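Tetratricopeptide TPR_2 repeat protein (Thermobaculum terrenum, PDB 5DJS) is of unknown function but joins tetratricopeptide repeats to a GT-B-type fold of glycosyltransferase family 41, with UDP bound in the model. Local coordinates at residues Arg112-Leu117 and Ala136-Arg141; Val119-Ser124 and Arg130-Leu135; Thr191-Tyr196 and Glu507-Tyr512. The protein carries 1 engineered substitution. All coordinates share one frame; numbering follows the deposited sequence.

Contact 1: Arg112-Leu117 and Ala136-Arg141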
ATOM      1  N   ARG A 112       0.219   1.722  17.086  1.00 55.19           N
ATOM      2  CA  ARG A 112       0.191   2.297  15.727  1.00 55.67           C
ATOM      3  C   ARG A 112       1.584   2.724  15.278  1.00 52.47           C
ATOM      4  O   ARG A 112       1.931   2.567  14.115  1.00 51.29           O
ATOM      5  CB  ARG A 112      -0.793   3.470  15.613  1.00 60.17           C
ATOM      6  CG  ARG A 112      -2.209   3.050  15.241  1.00 67.38           C
ATOM      7  CD  ARG A 112      -3.125   4.243  15.007  1.00 74.43           C
ATOM      8  NE  ARG A 112      -2.760   4.993  13.797  1.00 80.46           N
ATOM      9  CZ  ARG A 112      -3.303   6.153  13.409  1.00 81.88           C
ATOM     10  NH1 ARG A 112      -4.260   6.743  14.127  1.00 83.11           N
ATOM     11  NH2 ARG A 112      -2.878   6.735  12.288  1.00 80.25           N
ATOM     12  N   ALA A 113       2.376   3.253  16.210  1.00 51.95           N
ATOM     13  CA  ALA A 113       3.771   3.638  15.947  1.00 48.00           C
ATOM     14  C   ALA A 113       4.644   2.408  15.752  1.00 45.15           C
ATOM     15  O   ALA A 113       5.576   2.423  14.958  1.00 45.49           O
ATOM     16  CB  ALA A 113       4.315   4.486  17.090  1.00 48.65           C
ATOM     17  N   HIS A 114       4.329   1.343  16.478  1.00 43.51           N
ATOM     18  CA  HIS A 114       5.025   0.067  16.347  1.00 43.66           C
ATOM     19  C   HIS A 114       4.768  -0.544  14.956  1.00 45.47           C
ATOM     20  O   HIS A 114       5.703  -1.043  14.340  1.00 47.42           O
ATOM     21  CB  HIS A 114       4.569  -0.876  17.467  1.00 43.42           C
ATOM     22  CG  HIS A 114       5.511  -2.003  17.763  1.00 43.08           C
ATOM     23  ND1 HIS A 114       5.951  -2.896  16.809  1.00 46.08           N
ATOM     24  CD2 HIS A 114       6.057  -2.410  18.930  1.00 43.73           C
ATOM     25  CE1 HIS A 114       6.749  -3.784  17.371  1.00 43.13           C
ATOM     26  NE2 HIS A 114       6.828  -3.514  18.657  1.00 43.71           N
ATOM     27  N   SER A 115       3.520  -0.496  14.470  1.00 46.87           N
ATOM     28  CA  SER A 115       3.194  -0.895  13.083  1.00 48.76           C
ATOM     29  C   SER A 115       3.946  -0.019  12.088  1.00 49.00           C
ATOM     30  O   SER A 115       4.684  -0.521  11.229  1.00 50.41           O
ATOM     31  CB  SER A 115       1.698  -0.746  12.767  1.00 49.43           C
ATOM     32  OG  SER A 115       0.906  -1.694  13.434  1.00 52.92           O
ATOM     33  N   GLY A 116       3.737   1.292  12.214  1.00 44.63           N
ATOM     34  CA  GLY A 116       4.339   2.284  11.329  1.00 43.47           C
ATOM     35  C   GLY A 116       5.824   2.055  11.165  1.00 43.18           C
ATOM     36  O   GLY A 116       6.342   2.074  10.048  1.00 43.00           O
ATOM     37  N   LEU A 117       6.498   1.814  12.289  1.00 42.69           N
ATOM     38  CA  LEU A 117       7.921   1.476  12.295  1.00 41.41           C
ATOM     39  C   LEU A 117       8.177   0.204  11.483  1.00 38.19           C
ATOM     40  O   LEU A 117       9.022   0.210  10.587  1.00 39.20           O
ATOM     41  CB  LEU A 117       8.433   1.330  13.735  1.00 41.90           C
ATOM     42  CG  LEU A 117       9.895   0.934  13.938  1.00 42.24           C
ATOM     43  CD1 LEU A 117      10.837   1.959  13.331  1.00 44.59           C
ATOM     44  CD2 LEU A 117      10.181   0.759  15.416  1.00 42.10           C
ATOM     45  N   ALA A 136       7.943  -7.567  13.988  1.00 43.28           N
ATOM     46  CA  ALA A 136       6.532  -7.908  13.726  1.00 42.59           C
ATOM     47  C   ALA A 136       5.975  -8.828  14.808  1.00 41.03           C
ATOM     48  O   ALA A 136       4.906  -8.566  15.375  1.00 37.84           O
ATOM     49  CB  ALA A 136       6.391  -8.571  12.375  1.00 43.38           C
ATOM     50  N   LEU A 137       6.725  -9.900  15.076  1.00 37.05           N
ATOM     51  CA  LEU A 137       6.439 -10.812  16.168  1.00 35.04           C
ATOM     52  C   LEU A 137       6.290 -10.058  17.485  1.00 35.60           C
ATOM     53  O   LEU A 137       5.331 -10.284  18.225  1.00 35.16           O
ATOM     54  CB  LEU A 137       7.562 -11.838  16.310  1.00 33.94           C
ATOM     55  CG  LEU A 137       7.715 -12.888  15.222  1.00 33.85           C
ATOM     56  CD1 LEU A 137       8.988 -13.686  15.437  1.00 34.36           C
ATOM     57  CD2 LEU A 137       6.514 -13.814  15.177  1.00 35.20           C
ATOM     58  N   ASP A 138       7.238  -9.161  17.763  1.00 36.93           N
ATOM     59  CA  ASP A 138       7.210  -8.343  18.990  1.00 37.37           C
ATOM     60  C   ASP A 138       5.882  -7.624  19.122  1.00 36.12           C
ATOM     61  O   ASP A 138       5.284  -7.651  20.173  1.00 36.07           O
ATOM     62  CB  ASP A 138       8.365  -7.328  19.019  1.00 38.02           C
ATOM     63  CG  ASP A 138       8.713  -6.864  20.434  1.00 39.15           C
ATOM     64  OD1 ASP A 138       8.154  -5.856  20.908  1.00 38.35           O
ATOM     65  OD2 ASP A 138       9.582  -7.499  21.065  1.00 40.49           O
ATOM     66  N   TRP A 139       5.420  -7.018  18.030  1.00 37.71           N
ATOM     67  CA  TRP A 139       4.123  -6.340  17.974  1.00 37.58           C
ATOM     68  C   TRP A 139       2.991  -7.285  18.327  1.00 38.73           C
ATOM     69  O   TRP A 139       2.171  -6.984  19.194  1.00 37.57           O
ATOM     70  CB  TRP A 139       3.895  -5.782  16.562  1.00 36.22           C
ATOM     71  CG  TRP A 139       2.612  -5.060  16.331  1.00 33.85           C
ATOM     72  CD1 TRP A 139       2.361  -3.750  16.554  1.00 32.64           C
ATOM     73  CD2 TRP A 139       1.423  -5.608  15.779  1.00 35.04           C
ATOM     74  NE1 TRP A 139       1.077  -3.428  16.180  1.00 31.93           N
ATOM     75  CE2 TRP A 139       0.474  -4.560  15.704  1.00 34.22           C
ATOM     76  CE3 TRP A 139       1.058  -6.889  15.340  1.00 36.27           C
ATOM     77  CZ2 TRP A 139      -0.817  -4.753  15.209  1.00 34.34           C
ATOM     78  CZ3 TRP A 139      -0.235  -7.079  14.831  1.00 35.96           C
ATOM     79  CH2 TRP A 139      -1.152  -6.017  14.779  1.00 34.84           C
ATOM     80  N   ALA A 140       2.961  -8.420  17.633  1.00 42.09           N
ATOM     81  CA  ALA A 140       1.896  -9.412  17.764  1.00 43.42           C
ATOM     82  C   ALA A 140       1.800  -9.900  19.185  1.00 44.11           C
ATOM     83  O   ALA A 140       0.712  -9.916  19.769  1.00 48.64           O
ATOM     84  CB  ALA A 140       2.152 -10.591  16.833  1.00 43.84           C
ATOM     85  N   ARG A 141       2.943 -10.290  19.734  1.00 43.71           N
ATOM     86  CA  ARG A 141       3.027 -10.753  21.125  1.00 45.31           C
ATOM     87  C   ARG A 141       2.431  -9.743  22.109  1.00 44.67           C
ATOM     88  O   ARG A 141       1.757 -10.130  23.052  1.00 46.99           O
ATOM     89  CB  ARG A 141       4.482 -11.057  21.495  1.00 44.44           C
ATOM     90  CG  ARG A 141       4.653 -12.019  22.657  1.00 45.31           C
ATOM     91  CD  ARG A 141       6.064 -11.965  23.230  1.00 46.14           C
ATOM     92  NE  ARG A 141       6.429 -10.589  23.622  1.00 46.21           N
ATOM     93  CZ  ARG A 141       7.420  -9.851  23.104  1.00 44.53           C
ATOM     94  NH1 ARG A 141       8.242 -10.325  22.165  1.00 44.70           N
ATOM     95  NH2 ARG A 141       7.603  -8.611  23.552  1.00 45.18           N
TER
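His114 and Trp139 stand at the closest backbone approach, 6.7 Å from CA to CA, on helix segments that run nearly antiparallel (161° between directions, axes 10.1 Å apart), so that helices 111-120 and 129-143 form a helical hairpin. Both side chains point into the interface and supply most of its buried surface. Each leaves its helix with CG anti to the backbone N (chi1 -159° for His114), which sends the rings across the gap toward one another. They meet as neither a stack nor a T-shaped pair: the His114 ring and the five-membered ring of Trp139 are inclined at 57°, with centroids 5.2 Å apart. Over one face of the imidazole, toward its rim, lies Trp139 CA, while His114 CB lies at the indole edge, in its plane. His114 ND1 touches both CB and CD1 of Trp139, at 3.6 and 3.7 Å.

Farther out on the imidazole, NE2 is 3.5 Å from Asp138 OD1, a close approach that is not a hydrogen bond. That carboxylate is engaged along its own helix, through a salt bridge of OD1 with Arg142 NE and a salt bridge of OD2 with Arg141 whose hydrogen bonds are weak. Ser115 OG comes within 3.3 Å of Trp139 NE1 at an angle too poor for bonding. The indole N-H is instead given to His111 O, which also receives a weak bond from Ser115 OG.

Helix 93-106 backs helix 111-120, with Leu104 against Ala113, His114 and Leu117. Met276 and His247 meet the indole from loops; His247, which follows strand 240-243 in the chain, makes an edge-to-face ring contact.

Contact 2: Val119-Ser124 and Arg130-Leu135; sequences VALHYS and RARHIL
Arg132 NH2 is gripped by two backbone carbonyls, Leu121 O at 3.1 Å and Ser124 O at 3.3 Å. Both hydrogen bonds are weak, their N-H...O angles near 135°, and only Ser124 O lies at the guanidinium edge, near its plane. Leu121 O also accepts the backbone N of Ser124, so one carbonyl serves two donors.

The arginine gets there because its chain is extended from CG to NE, starting from a CG anti to the carbonyl carbon (chi1 -64°). Along the way CG passes Leu121 CB, and CD passes His122 CE1 at 3.9 Å. His122 CA then covers one face of the guanidinium, 3.5 Å above the plane and toward its rim. The imidazole meets the group obliquely, planes 41° apart, with ND1 3.7 Å from Arg132 NH1. Tyr118, edge-to-face with His122, also touches the arginine.

An apolar flank lies beside this polar run, where Leu121 CD2 meets Leu135 CD2 at 4.0 Å. From segment 119-124, Tyr123 OH bonds to Arg338, a residue of the UDP pocket, and the side chain of His122 is about 11 Å from the UDP.

With neutral carbonyls at NH2 and a long, weak ion pair from NH1 to Asp442, the two carbonyl dipoles probably contribute to holding the buried guanidinium, alongside the distant charge of Asp442.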
ATOM      1  N   VAL A 119       6.343  -1.150   9.094  1.00 34.29           N
ATOM      2  CA  VAL A 119       6.139  -0.758   7.696  1.00 35.08           C
ATOM      3  C   VAL A 119       7.340   0.018   7.158  1.00 36.47           C
ATOM      4  O   VAL A 119       7.888  -0.329   6.114  1.00 37.76           O
ATOM      5  CB  VAL A 119       4.870   0.106   7.539  1.00 34.07           C
ATOM      6  CG1 VAL A 119       4.813   0.795   6.177  1.00 33.26           C
ATOM      7  CG2 VAL A 119       3.641  -0.756   7.752  1.00 33.95           C
ATOM      8  N   ALA A 120       7.742   1.053   7.894  1.00 37.65           N
ATOM      9  CA  ALA A 120       8.817   1.961   7.483  1.00 38.53           C
ATOM     10  C   ALA A 120      10.118   1.246   7.136  1.00 41.97           C
ATOM     11  O   ALA A 120      10.809   1.650   6.199  1.00 47.56           O
ATOM     12  CB  ALA A 120       9.071   3.001   8.561  1.00 37.90           C
ATOM     13  N   LEU A 121      10.443   0.188   7.882  1.00 43.52           N
ATOM     14  CA  LEU A 121      11.657  -0.608   7.642  1.00 44.11           C
ATOM     15  C   LEU A 121      11.755  -1.179   6.216  1.00 42.34           C
ATOM     16  O   LEU A 121      12.847  -1.395   5.706  1.00 42.83           O
ATOM     17  CB  LEU A 121      11.777  -1.744   8.682  1.00 46.44           C
ATOM     18  CG  LEU A 121      12.591  -1.483   9.957  1.00 47.17           C
ATOM     19  CD1 LEU A 121      12.214  -0.195  10.662  1.00 47.99           C
ATOM     20  CD2 LEU A 121      12.463  -2.663  10.912  1.00 46.98           C
ATOM     21  N   HIS A 122      10.620  -1.411   5.569  1.00 43.70           N
ATOM     22  CA  HIS A 122      10.610  -1.982   4.211  1.00 45.24           C
ATOM     23  C   HIS A 122      11.121  -1.013   3.136  1.00 44.83           C
ATOM     24  O   HIS A 122      11.578  -1.453   2.075  1.00 44.53           O
ATOM     25  CB  HIS A 122       9.216  -2.517   3.867  1.00 44.96           C
ATOM     26  CG  HIS A 122       8.774  -3.626   4.771  1.00 44.60           C
ATOM     27  ND1 HIS A 122       9.078  -4.947   4.526  1.00 44.18           N
ATOM     28  CD2 HIS A 122       8.099  -3.606   5.943  1.00 42.22           C
ATOM     29  CE1 HIS A 122       8.590  -5.695   5.497  1.00 42.59           C
ATOM     30  NE2 HIS A 122       7.991  -4.906   6.370  1.00 42.88           N
ATOM     31  N   TYR A 123      11.082   0.289   3.439  1.00 43.72           N
ATOM     32  CA  TYR A 123      11.629   1.328   2.564  1.00 40.57           C
ATOM     33  C   TYR A 123      13.129   1.533   2.693  1.00 42.54           C
ATOM     34  O   TYR A 123      13.669   2.387   2.001  1.00 41.33           O
ATOM     35  CB  TYR A 123      10.964   2.662   2.853  1.00 39.45           C
ATOM     36  CG  TYR A 123       9.469   2.638   2.741  1.00 39.75           C
ATOM     37  CD1 TYR A 123       8.842   2.282   1.543  1.00 39.89           C
ATOM     38  CD2 TYR A 123       8.671   2.969   3.824  1.00 38.54           C
ATOM     39  CE1 TYR A 123       7.461   2.261   1.438  1.00 37.87           C
ATOM     40  CE2 TYR A 123       7.292   2.950   3.728  1.00 38.87           C
ATOM     41  CZ  TYR A 123       6.694   2.589   2.533  1.00 37.82           C
ATOM     42  OH  TYR A 123       5.323   2.575   2.437  1.00 36.71           O
ATOM     43  N   SER A 124      13.808   0.773   3.557  1.00 47.25           N
ATOM     44  CA  SER A 124      15.244   0.957   3.795  1.00 48.94           C
ATOM     45  C   SER A 124      16.013  -0.350   3.676  1.00 50.82           C
ATOM     46  O   SER A 124      15.623  -1.363   4.262  1.00 49.52           O
ATOM     47  CB  SER A 124      15.454   1.531   5.182  1.00 50.21           C
ATOM     48  OG  SER A 124      16.820   1.474   5.540  1.00 54.87           O
ATOM     49  N   ARG A 130      15.488 -10.607   8.931  1.00 68.45           N
ATOM     50  CA  ARG A 130      15.477 -11.041  10.327  1.00 68.74           C
ATOM     51  C   ARG A 130      15.012  -9.928  11.272  1.00 64.18           C
ATOM     52  O   ARG A 130      14.252 -10.190  12.202  1.00 63.80           O
ATOM     53  CB  ARG A 130      16.864 -11.568  10.746  1.00 76.53           C
ATOM     54  CG  ARG A 130      16.838 -12.506  11.949  1.00 82.20           C
ATOM     55  CD  ARG A 130      18.146 -13.276  12.147  1.00 85.16           C
ATOM     56  NE  ARG A 130      18.112 -14.629  11.570  1.00 91.19           N
ATOM     57  CZ  ARG A 130      19.034 -15.580  11.767  1.00 95.17           C
ATOM     58  NH1 ARG A 130      20.103 -15.364  12.537  1.00 93.59           N
ATOM     59  NH2 ARG A 130      18.887 -16.770  11.184  1.00 98.51           N
ATOM     60  N   ALA A 131      15.456  -8.696  11.025  1.00 59.22           N
ATOM     61  CA  ALA A 131      15.088  -7.546  11.864  1.00 53.81           C
ATOM     62  C   ALA A 131      13.613  -7.198  11.765  1.00 53.48           C
ATOM     63  O   ALA A 131      12.977  -6.895  12.775  1.00 58.44           O
ATOM     64  CB  ALA A 131      15.925  -6.332  11.500  1.00 53.08           C
ATOM     65  N   ARG A 132      13.076  -7.246  10.551  1.00 52.80           N
ATOM     66  CA  ARG A 132      11.665  -6.921  10.301  1.00 52.60           C
ATOM     67  C   ARG A 132      10.745  -7.948  10.939  1.00 51.95           C
ATOM     68  O   ARG A 132       9.787  -7.590  11.616  1.00 54.07           O
ATOM     69  CB  ARG A 132      11.380  -6.898   8.800  1.00 52.73           C
ATOM     70  CG  ARG A 132      12.127  -5.825   8.041  1.00 52.54           C
ATOM     71  CD  ARG A 132      12.280  -6.190   6.580  1.00 52.09           C
ATOM     72  NE  ARG A 132      12.874  -5.084   5.849  1.00 53.27           N
ATOM     73  CZ  ARG A 132      12.997  -5.016   4.532  1.00 57.79           C
ATOM     74  NH1 ARG A 132      12.566  -6.006   3.747  1.00 60.51           N
ATOM     75  NH2 ARG A 132      13.559  -3.937   3.992  1.00 60.74           N
ATOM     76  N   HIS A 133      11.051  -9.219  10.683  1.00 49.19           N
ATOM     77  CA  HIS A 133      10.374 -10.379  11.265  1.00 49.48           C
ATOM     78  C   HIS A 133      10.229 -10.274  12.794  1.00 53.57           C
ATOM     79  O   HIS A 133       9.123 -10.400  13.339  1.00 51.22           O
ATOM     80  CB  HIS A 133      11.187 -11.619  10.882  1.00 48.33           C
ATOM     81  CG  HIS A 133      10.666 -12.904  11.438  1.00 50.83           C
ATOM     82  ND1 HIS A 133       9.347 -13.290  11.321  1.00 53.20           N
ATOM     83  CD2 HIS A 133      11.303 -13.920  12.064  1.00 52.75           C
ATOM     84  CE1 HIS A 133       9.189 -14.481  11.872  1.00 55.10           C
ATOM     85  NE2 HIS A 133      10.361 -14.885  12.332  1.00 56.62           N
ATOM     86  N   ILE A 134      11.355 -10.020  13.461  1.00 56.22           N
ATOM     87  CA  ILE A 134      11.411  -9.896  14.921  1.00 57.09           C
ATOM     88  C   ILE A 134      10.516  -8.768  15.426  1.00 56.19           C
ATOM     89  O   ILE A 134       9.728  -8.951  16.365  1.00 56.62           O
ATOM     90  CB  ILE A 134      12.870  -9.714  15.405  1.00 58.57           C
ATOM     91  CG1 ILE A 134      13.566 -11.084  15.410  1.00 62.00           C
ATOM     92  CG2 ILE A 134      12.930  -9.094  16.799  1.00 56.85           C
ATOM     93  CD1 ILE A 134      15.075 -11.019  15.486  1.00 64.71           C
ATOM     94  N   LEU A 135      10.632  -7.605  14.802  1.00 50.71           N
ATOM     95  CA  LEU A 135       9.792  -6.482  15.190  1.00 47.48           C
ATOM     96  C   LEU A 135       8.297  -6.796  15.014  1.00 44.85           C
ATOM     97  O   LEU A 135       7.481  -6.348  15.807  1.00 45.14           O
ATOM     98  CB  LEU A 135      10.180  -5.227  14.412  1.00 46.66           C
ATOM     99  CG  LEU A 135       9.500  -3.929  14.839  1.00 47.70           C
ATOM    100  CD1 LEU A 135       9.986  -3.487  16.217  1.00 50.08           C
ATOM    101  CD2 LEU A 135       9.755  -2.846  13.806  1.00 46.49           C
TER

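Contact 3: Thr191-Tyr196 and Glu507-Tyr512; sequences TAYEVY and ELEDAY
Tyr193 and Glu509 cross obliquely, although the ring and carboxylate planes are only 16° apart. Neighbouring atoms follow one another down the pair: Tyr193 CE2 meets Glu509 CG at 3.4 Å, and Tyr193 CD2 meets Glu509 CD at 3.7 Å. The glutamate is extended beyond CG, with CG anti to its own carbonyl carbon (chi1 -75°), which carries the carboxylate past CE2 toward CD2. At the phenol end, Tyr193 OH donates a weak hydrogen bond to Glu509 O (2.6 Å between oxygens), so one residue offers both its backbone and its side chain to the tyrosine. The same hydroxyl has a second weak partner in Arg513 NE.

The strand segment 193-196 and the helix segment 507-512 lie nearly perpendicular, at 96°, with axes 11.8 Å apart, a gap bridged by the length of the tyrosine. Strand 193-199 is the outermost on one side of the first parallel sheet in the chain, and helix 479-521 is the long C-terminal helix. Its return from the second Rossmann-like domain to pack on the first is a hallmark of the GT-B fold.

Glu509 OE2 is held by His188 ND1 and Asp189 N, just ahead of the strand, which fixes the carboxylate beside the ring. Across the ring from CE2, Tyr193 CE1 comes to 4.2 Å from Tyr512 CB and lies at the edge of the Tyr512 ring, near its plane. Leu508 CG covers one face of Tyr512, whose hydroxyl bonds to Tyr167 OH on strand 163-169.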
ATOM      1  N   THR A 191     -23.011 -19.321  -6.358  1.00 48.41           N
ATOM      2  CA  THR A 191     -23.483 -20.678  -6.025  1.00 49.51           C
ATOM      3  C   THR A 191     -22.697 -21.211  -4.808  1.00 49.39           C
ATOM      4  O   THR A 191     -23.280 -21.818  -3.902  1.00 47.34           O
ATOM      5  CB  THR A 191     -23.379 -21.689  -7.211  1.00 50.72           C
ATOM      6  OG1 THR A 191     -22.009 -21.890  -7.585  1.00 50.26           O
ATOM      7  CG2 THR A 191     -24.192 -21.218  -8.444  1.00 51.85           C
ATOM      8  N   ALA A 192     -21.388 -20.933  -4.789  1.00 48.87           N
ATOM      9  CA  ALA A 192     -20.455 -21.477  -3.790  1.00 48.03           C
ATOM     10  C   ALA A 192     -19.924 -20.470  -2.742  1.00 47.54           C
ATOM     11  O   ALA A 192     -19.318 -20.896  -1.754  1.00 42.29           O
ATOM     12  CB  ALA A 192     -19.284 -22.144  -4.505  1.00 46.90           C
ATOM     13  N   TYR A 193     -20.131 -19.163  -2.953  1.00 47.73           N
ATOM     14  CA  TYR A 193     -19.587 -18.123  -2.066  1.00 48.12           C
ATOM     15  C   TYR A 193     -20.558 -16.965  -1.882  1.00 48.69           C
ATOM     16  O   TYR A 193     -21.355 -16.679  -2.758  1.00 51.23           O
ATOM     17  CB  TYR A 193     -18.256 -17.590  -2.609  1.00 50.19           C
ATOM     18  CG  TYR A 193     -17.188 -18.652  -2.721  1.00 51.19           C
ATOM     19  CD1 TYR A 193     -16.416 -19.002  -1.623  1.00 53.36           C
ATOM     20  CD2 TYR A 193     -16.975 -19.335  -3.924  1.00 55.13           C
ATOM     21  CE1 TYR A 193     -15.445 -19.993  -1.712  1.00 56.66           C
ATOM     22  CE2 TYR A 193     -16.011 -20.335  -4.027  1.00 55.21           C
ATOM     23  CZ  TYR A 193     -15.247 -20.661  -2.921  1.00 57.01           C
ATOM     24  OH  TYR A 193     -14.295 -21.651  -3.016  1.00 58.80           O
ATOM     25  N   GLU A 194     -20.496 -16.305  -0.730  1.00 48.70           N
ATOM     26  CA  GLU A 194     -21.297 -15.107  -0.475  1.00 50.84           C
ATOM     27  C   GLU A 194     -20.416 -14.005   0.102  1.00 50.96           C
ATOM     28  O   GLU A 194     -19.595 -14.263   0.982  1.00 55.31           O
ATOM     29  CB  GLU A 194     -22.436 -15.418   0.488  1.00 51.20           C
ATOM     30  CG  GLU A 194     -23.391 -14.247   0.674  1.00 50.47           C
ATOM     31  CD  GLU A 194     -24.510 -14.563   1.622  1.00 50.97           C
ATOM     32  OE1 GLU A 194     -24.420 -15.587   2.358  1.00 52.53           O
ATOM     33  OE2 GLU A 194     -25.485 -13.775   1.650  1.00 49.05           O
ATOM     34  N   VAL A 195     -20.629 -12.775  -0.354  1.00 48.77           N
ATOM     35  CA  VAL A 195     -19.666 -11.697  -0.146  1.00 50.64           C
ATOM     36  C   VAL A 195     -20.174 -10.613   0.815  1.00 49.78           C
ATOM     37  O   VAL A 195     -21.098  -9.849   0.491  1.00 46.29           O
ATOM     38  CB  VAL A 195     -19.232 -11.078  -1.499  1.00 51.75           C
ATOM     39  CG1 VAL A 195     -18.253  -9.932  -1.284  1.00 52.50           C
ATOM     40  CG2 VAL A 195     -18.585 -12.134  -2.394  1.00 50.44           C
ATOM     41  N   TYR A 196     -19.535 -10.573   1.988  1.00 48.20           N
ATOM     42  CA  TYR A 196     -19.699  -9.519   2.985  1.00 48.25           C
ATOM     43  C   TYR A 196     -18.491  -8.597   2.877  1.00 46.08           C
ATOM     44  O   TYR A 196     -17.361  -9.064   2.747  1.00 44.82           O
ATOM     45  CB  TYR A 196     -19.743 -10.123   4.398  1.00 50.28           C
ATOM     46  CG  TYR A 196     -21.012 -10.896   4.735  1.00 52.67           C
ATOM     47  CD1 TYR A 196     -21.330 -12.088   4.078  1.00 53.32           C
ATOM     48  CD2 TYR A 196     -21.888 -10.446   5.727  1.00 54.09           C
ATOM     49  CE1 TYR A 196     -22.483 -12.795   4.383  1.00 52.50           C
ATOM     50  CE2 TYR A 196     -23.046 -11.151   6.035  1.00 54.71           C
ATOM     51  CZ  TYR A 196     -23.338 -12.325   5.357  1.00 53.71           C
ATOM     52  OH  TYR A 196     -24.479 -13.044   5.640  1.00 54.70           O
ATOM     53  N   GLU A 507      -9.137 -19.165  -9.285  1.00 46.36           N
ATOM     54  CA  GLU A 507      -7.921 -19.674  -8.613  1.00 48.20           C
ATOM     55  C   GLU A 507      -7.869 -19.337  -7.099  1.00 47.96           C
ATOM     56  O   GLU A 507      -7.367 -20.136  -6.285  1.00 44.11           O
ATOM     57  CB  GLU A 507      -6.660 -19.181  -9.331  1.00 49.92           C
ATOM     58  CG  GLU A 507      -6.226 -20.068 -10.482  1.00 53.22           C
ATOM     59  CD  GLU A 507      -5.401 -21.257 -10.014  1.00 59.36           C
ATOM     60  OE1 GLU A 507      -4.419 -21.055  -9.244  1.00 60.42           O
ATOM     61  OE2 GLU A 507      -5.732 -22.397 -10.419  1.00 62.58           O
ATOM     62  N   LEU A 508      -8.396 -18.161  -6.744  1.00 45.73           N
ATOM     63  CA  LEU A 508      -8.499 -17.715  -5.352  1.00 46.77           C
ATOM     64  C   LEU A 508      -9.560 -18.525  -4.598  1.00 46.59           C
ATOM     65  O   LEU A 508      -9.314 -19.052  -3.510  1.00 46.83           O
ATOM     66  CB  LEU A 508      -8.834 -16.214  -5.316  1.00 46.88           C
ATOM     67  CG  LEU A 508      -9.012 -15.514  -3.968  1.00 45.38           C
ATOM     68  CD1 LEU A 508      -7.667 -15.407  -3.267  1.00 46.51           C
ATOM     69  CD2 LEU A 508      -9.651 -14.144  -4.158  1.00 43.77           C
ATOM     70  N   GLU A 509     -10.745 -18.613  -5.188  1.00 47.19           N
ATOM     71  CA  GLU A 509     -11.814 -19.498  -4.697  1.00 47.62           C
ATOM     72  C   GLU A 509     -11.350 -20.939  -4.496  1.00 49.98           C
ATOM     73  O   GLU A 509     -11.735 -21.581  -3.529  1.00 54.71           O
ATOM     74  CB  GLU A 509     -12.993 -19.477  -5.662  1.00 45.94           C
ATOM     75  CG  GLU A 509     -13.821 -18.203  -5.579  1.00 44.37           C
ATOM     76  CD  GLU A 509     -14.841 -18.091  -6.702  1.00 44.04           C
ATOM     77  OE1 GLU A 509     -14.825 -18.926  -7.634  1.00 45.17           O
ATOM     78  OE2 GLU A 509     -15.673 -17.161  -6.654  1.00 40.63           O
ATOM     79  N   ASP A 510     -10.520 -21.436  -5.409  1.00 53.58           N
ATOM     80  CA  ASP A 510      -9.888 -22.748  -5.246  1.00 54.69           C
ATOM     81  C   ASP A 510      -9.033 -22.783  -3.965  1.00 51.75           C
ATOM     82  O   ASP A 510      -9.045 -23.779  -3.251  1.00 50.73           O
ATOM     83  CB  ASP A 510      -9.024 -23.108  -6.468  1.00 58.24           C
ATOM     84  CG  ASP A 510      -9.053 -24.581  -6.780  1.00 63.22           C
ATOM     85  OD1 ASP A 510     -10.089 -25.025  -7.326  1.00 69.55           O
ATOM     86  OD2 ASP A 510      -8.055 -25.285  -6.487  1.00 63.05           O
ATOM     87  N   ALA A 511      -8.306 -21.694  -3.689  1.00 49.51           N
ATOM     88  CA  ALA A 511      -7.505 -21.567  -2.457  1.00 47.31           C
ATOM     89  C   ALA A 511      -8.356 -21.441  -1.187  1.00 47.06           C
ATOM     90  O   ALA A 511      -8.075 -22.123  -0.194  1.00 48.15           O
ATOM     91  CB  ALA A 511      -6.536 -20.400  -2.557  1.00 45.50           C
ATOM     92  N   TYR A 512      -9.383 -20.581  -1.216  1.00 44.01           N
ATOM     93  CA  TYR A 512     -10.371 -20.495  -0.118  1.00 41.63           C
ATOM     94  C   TYR A 512     -11.013 -21.853   0.210  1.00 43.59           C
ATOM     95  O   TYR A 512     -11.217 -22.183   1.375  1.00 47.74           O
ATOM     96  CB  TYR A 512     -11.510 -19.517  -0.449  1.00 39.25           C
ATOM     97  CG  TYR A 512     -11.179 -18.032  -0.507  1.00 37.64           C
ATOM     98  CD1 TYR A 512     -10.068 -17.481   0.159  1.00 36.55           C
ATOM     99  CD2 TYR A 512     -12.020 -17.159  -1.206  1.00 35.25           C
ATOM    100  CE1 TYR A 512      -9.796 -16.118   0.093  1.00 35.85           C
ATOM    101  CE2 TYR A 512     -11.762 -15.799  -1.272  1.00 36.13           C
ATOM    102  CZ  TYR A 512     -10.654 -15.277  -0.621  1.00 36.56           C
ATOM    103  OH  TYR A 512     -10.411 -13.921  -0.701  1.00 33.73           O
TER

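In the fold
From the N terminus, the chain passes through helix after helix before contact 1 opens at 112-117 on helix 111-120. Contact 2 begins at 119-124, turns back at once and closes at 130-135. Helix 129-143 then runs on to 136-141 and closes contact 1, so the smaller loop sits within the larger. The two work as successive levels of one helical hairpin: their centres are 10 Å apart and Leu117 CG touches Leu135 CD2 at 3.8 Å. Contact 3 comes later in series, starting at 191-196 and closing more than 300 residues on at 507-512. Some 20 Å from the hairpin at nearest atoms, it ties the C-terminal helix to the first sheet.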